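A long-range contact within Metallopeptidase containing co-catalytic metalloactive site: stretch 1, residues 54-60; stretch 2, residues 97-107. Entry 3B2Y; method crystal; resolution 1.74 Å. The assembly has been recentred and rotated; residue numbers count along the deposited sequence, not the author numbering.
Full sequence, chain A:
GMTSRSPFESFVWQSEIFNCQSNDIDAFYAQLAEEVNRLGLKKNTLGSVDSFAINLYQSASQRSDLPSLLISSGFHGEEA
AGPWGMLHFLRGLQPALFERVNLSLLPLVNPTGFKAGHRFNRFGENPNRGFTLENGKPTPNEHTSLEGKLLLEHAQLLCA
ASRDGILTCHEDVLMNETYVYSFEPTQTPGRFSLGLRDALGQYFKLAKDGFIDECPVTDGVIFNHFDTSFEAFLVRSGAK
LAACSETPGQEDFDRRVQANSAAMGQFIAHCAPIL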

# COMPACT_ATOMS: atom_id res chain seq x y z
N ILE A 54 -12.60 -5.90 5.61
CA ILE A 54 -11.62 -5.55 4.60
C ILE A 54 -12.36 -4.73 3.56
O ILE A 54 -13.14 -5.25 2.75
CB ILE A 54 -10.95 -6.79 3.94
CG1 ILE A 54 -10.19 -7.56 5.05
CG2 ILE A 54 -10.08 -6.32 2.78
CD1 ILE A 54 -9.94 -9.00 4.72
N ASN A 55 -12.18 -3.41 3.64
CA ASN A 55 -12.96 -2.44 2.91
C ASN A 55 -12.18 -1.83 1.76
O ASN A 55 -10.97 -1.46 1.90
CB ASN A 55 -13.42 -1.39 3.90
CG ASN A 55 -14.45 -1.92 4.87
OD1 ASN A 55 -15.30 -2.75 4.52
ND2 ASN A 55 -14.41 -1.42 6.07
N LEU A 56 -12.89 -1.64 0.66
CA LEU A 56 -12.41 -0.77 -0.43
C LEU A 56 -13.22 0.52 -0.34
O LEU A 56 -14.47 0.46 -0.23
CB LEU A 56 -12.70 -1.42 -1.75
CG LEU A 56 -12.30 -0.70 -3.04
CD1 LEU A 56 -10.83 -0.52 -3.16
CD2 LEU A 56 -12.87 -1.44 -4.25
N TYR A 57 -12.56 1.66 -0.35
CA TYR A 57 -13.25 2.94 -0.42
C TYR A 57 -13.08 3.57 -1.79
O TYR A 57 -12.03 3.63 -2.29
CB TYR A 57 -12.78 3.89 0.65
CG TYR A 57 -12.96 3.34 2.00
CD1 TYR A 57 -12.01 2.55 2.55
CD2 TYR A 57 -14.13 3.55 2.69
CE1 TYR A 57 -12.19 2.00 3.79
CE2 TYR A 57 -14.32 3.02 3.90
CZ TYR A 57 -13.36 2.25 4.46
OH TYR A 57 -13.58 1.73 5.67
N GLN A 58 -14.15 4.06 -2.35
CA GLN A 58 -14.10 4.70 -3.68
C GLN A 58 -15.00 5.92 -3.73
O GLN A 58 -15.83 6.10 -2.87
CB GLN A 58 -14.57 3.73 -4.75
CG GLN A 58 -13.88 2.42 -4.83
CD GLN A 58 -14.34 1.64 -6.02
OE1 GLN A 58 -15.51 1.24 -6.11
NE2 GLN A 58 -13.45 1.45 -6.98
N SER A 59 -14.84 6.71 -4.79
CA SER A 59 -15.73 7.83 -5.06
C SER A 59 -17.13 7.28 -5.24
O SER A 59 -17.32 6.12 -5.68
CB SER A 59 -15.32 8.64 -6.30
OG SER A 59 -13.90 8.73 -6.44
N ALA A 60 -18.13 8.12 -4.94
CA ALA A 60 -19.54 7.70 -5.02
C ALA A 60 -19.90 7.28 -6.46
O ALA A 60 -20.80 6.46 -6.65
CB ALA A 60 -20.47 8.82 -4.50
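Stretch 2 (97-107) LFERVNLSLLP

How does stretch 2 lie on stretch 1? It begins with a turn, residues 97-99 having helical phi/psi and R100 N bonding back to L97 O at 3.0 Å, and then extends into strand 102-106, which runs beside strand 54-58 in the opposite sense. The two N-to-C directions make an angle of 165°, and the axes approach to 4.7 Å, the spacing of neighbours in a sheet. L56 lies across from L106, Y57 from L105 and Q58 from S104, with CA-CA distances of 4.8, 5.1 and 4.6 Å.

What holds the backbones together? Y57 and L105 form a hydrogen-bonded antiparallel pair: Y57 N donates to L105 O, and L105 N to Y57 O, each at 2.9 Å. The same two carbonyl oxygens also receive CA-H...O contacts, L56 CA lying 3.4 Å from L105 O and S104 CA 3.3 Å from Y57 O. Past this pair the backbone match is less complete, and L103 O is buried by the contact without a polar partner.

Why do the leucines reach each other although their CA-to-CB bonds point sideways? L56 and L106 share one rotamer, chi1 t and chi2 p, and in both the end of the side chain comes nearer the other stretch. Their CD1 atoms meet at 4.2 Å. L56 CD1 also lies 4.1 Å from S104 CB and 3.4 Å from L105 O, so the L56 side chain touches S104, L105 and L106.

What sets the position of the Y57 ring? With chi1 at -58° (m) and chi2 at 87°, the ring brings CE1 to 3.9 Å from P107 CG, which sits at the ring edge near its plane. Closer to the backbone, Y57 CB packs 4.4 Å from L105 CB, whose own side chain is m, t. Y57 OH also accepts a weak 3.3 Å hydrogen bond from N55 ND2, linking alternate residues of stretch 1.

How do the polar side chains fare at the other end? Q58 starts sideways, yet its m, t conformation with chi3 at -65° carries NE2 to S104 OG, to which it donates a hydrogen bond at 2.8 Å; S104, with chi1 m, supplies the acceptor. S59 instead points its CA-to-CB bond toward stretch 2, and its OG rests 4.2 Å from F98 CB and 4.0 Å from N102 CA. That hydroxyl is buried by the contact without a polar partner, so what S59 OG offers stretch 2 is van der Waals contact and no hydrogen bond.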

# COMPACT_ATOMS: atom_id res chain seq x y z
N LEU A 97 -10.15 16.70 -4.69
CA LEU A 97 -9.23 15.73 -5.32
C LEU A 97 -10.06 14.80 -6.21
O LEU A 97 -9.75 14.58 -7.37
CB LEU A 97 -8.44 14.96 -4.29
CG LEU A 97 -7.70 13.75 -4.91
CD1 LEU A 97 -6.73 14.22 -6.04
CD2 LEU A 97 -7.04 12.90 -3.86
N PHE A 98 -11.21 14.38 -5.71
CA PHE A 98 -12.00 13.39 -6.45
C PHE A 98 -12.64 13.89 -7.72
O PHE A 98 -13.10 13.09 -8.53
CB PHE A 98 -12.98 12.71 -5.50
CG PHE A 98 -12.32 12.23 -4.26
CD1 PHE A 98 -11.26 11.36 -4.33
CD2 PHE A 98 -12.69 12.70 -3.03
CE1 PHE A 98 -10.61 10.93 -3.18
CE2 PHE A 98 -12.03 12.26 -1.89
CZ PHE A 98 -10.98 11.40 -1.98
N GLU A 99 -12.61 15.21 -7.96
CA GLU A 99 -13.06 15.75 -9.25
C GLU A 99 -12.09 15.50 -10.38
O GLU A 99 -12.46 15.65 -11.53
CB GLU A 99 -13.29 17.26 -9.16
CG GLU A 99 -14.35 17.61 -8.13
CD GLU A 99 -14.63 19.10 -8.02
OE1 GLU A 99 -14.31 19.85 -8.97
OE2 GLU A 99 -15.16 19.51 -6.97
N ARG A 100 -10.84 15.14 -10.07
CA ARG A 100 -9.89 14.89 -11.14
C ARG A 100 -9.39 13.47 -11.22
O ARG A 100 -8.71 13.13 -12.17
CB ARG A 100 -8.75 15.90 -11.12
CG ARG A 100 -7.63 15.67 -10.19
CD ARG A 100 -6.50 16.66 -10.56
NE ARG A 100 -5.34 16.35 -9.74
CZ ARG A 100 -5.22 16.68 -8.46
NH1 ARG A 100 -6.15 17.42 -7.85
NH2 ARG A 100 -4.14 16.32 -7.79
N VAL A 101 -9.79 12.63 -10.26
CA VAL A 101 -9.33 11.24 -10.22
C VAL A 101 -10.35 10.33 -9.55
O VAL A 101 -11.00 10.71 -8.56
CB VAL A 101 -7.93 11.15 -9.56
CG1 VAL A 101 -8.00 11.60 -8.11
CG2 VAL A 101 -7.30 9.71 -9.68
N ASN A 102 -10.51 9.13 -10.09
CA ASN A 102 -11.28 8.09 -9.38
C ASN A 102 -10.30 7.40 -8.47
O ASN A 102 -9.56 6.55 -8.91
CB ASN A 102 -11.91 7.12 -10.37
CG ASN A 102 -12.84 7.79 -11.33
OD1 ASN A 102 -13.72 8.56 -10.91
ND2 ASN A 102 -12.69 7.47 -12.62
N LEU A 103 -10.19 7.85 -7.24
CA LEU A 103 -9.18 7.27 -6.33
C LEU A 103 -9.87 6.19 -5.50
O LEU A 103 -10.94 6.42 -4.94
CB LEU A 103 -8.51 8.31 -5.44
CG LEU A 103 -7.38 7.87 -4.47
CD1 LEU A 103 -6.26 7.13 -5.24
CD2 LEU A 103 -6.76 9.04 -3.77
N SER A 104 -9.29 5.00 -5.55
CA SER A 104 -9.74 3.88 -4.71
C SER A 104 -8.70 3.58 -3.66
O SER A 104 -7.53 3.74 -3.90
CB SER A 104 -10.04 2.72 -5.62
OG SER A 104 -11.15 3.03 -6.51
N LEU A 105 -9.15 3.20 -2.46
CA LEU A 105 -8.27 2.97 -1.30
C LEU A 105 -8.59 1.63 -0.62
O LEU A 105 -9.73 1.28 -0.46
CB LEU A 105 -8.46 4.10 -0.30
CG LEU A 105 -8.24 5.51 -0.82
CD1 LEU A 105 -8.81 6.52 0.16
CD2 LEU A 105 -6.76 5.71 -1.08
N LEU A 106 -7.58 0.83 -0.40
CA LEU A 106 -7.65 -0.50 0.24
C LEU A 106 -6.64 -0.44 1.43
O LEU A 106 -5.52 -0.87 1.33
CB LEU A 106 -7.35 -1.58 -0.81
CG LEU A 106 -7.60 -3.04 -0.61
CD1 LEU A 106 -9.12 -3.31 -0.49
CD2 LEU A 106 -7.08 -3.76 -1.85
N PRO A 107 -7.06 0.18 2.53
CA PRO A 107 -6.16 0.61 3.56
C PRO A 107 -5.53 -0.53 4.36
O PRO A 107 -4.45 -0.37 4.91
CB PRO A 107 -7.08 1.39 4.55
CG PRO A 107 -8.26 1.70 3.81
CD PRO A 107 -8.43 0.60 2.78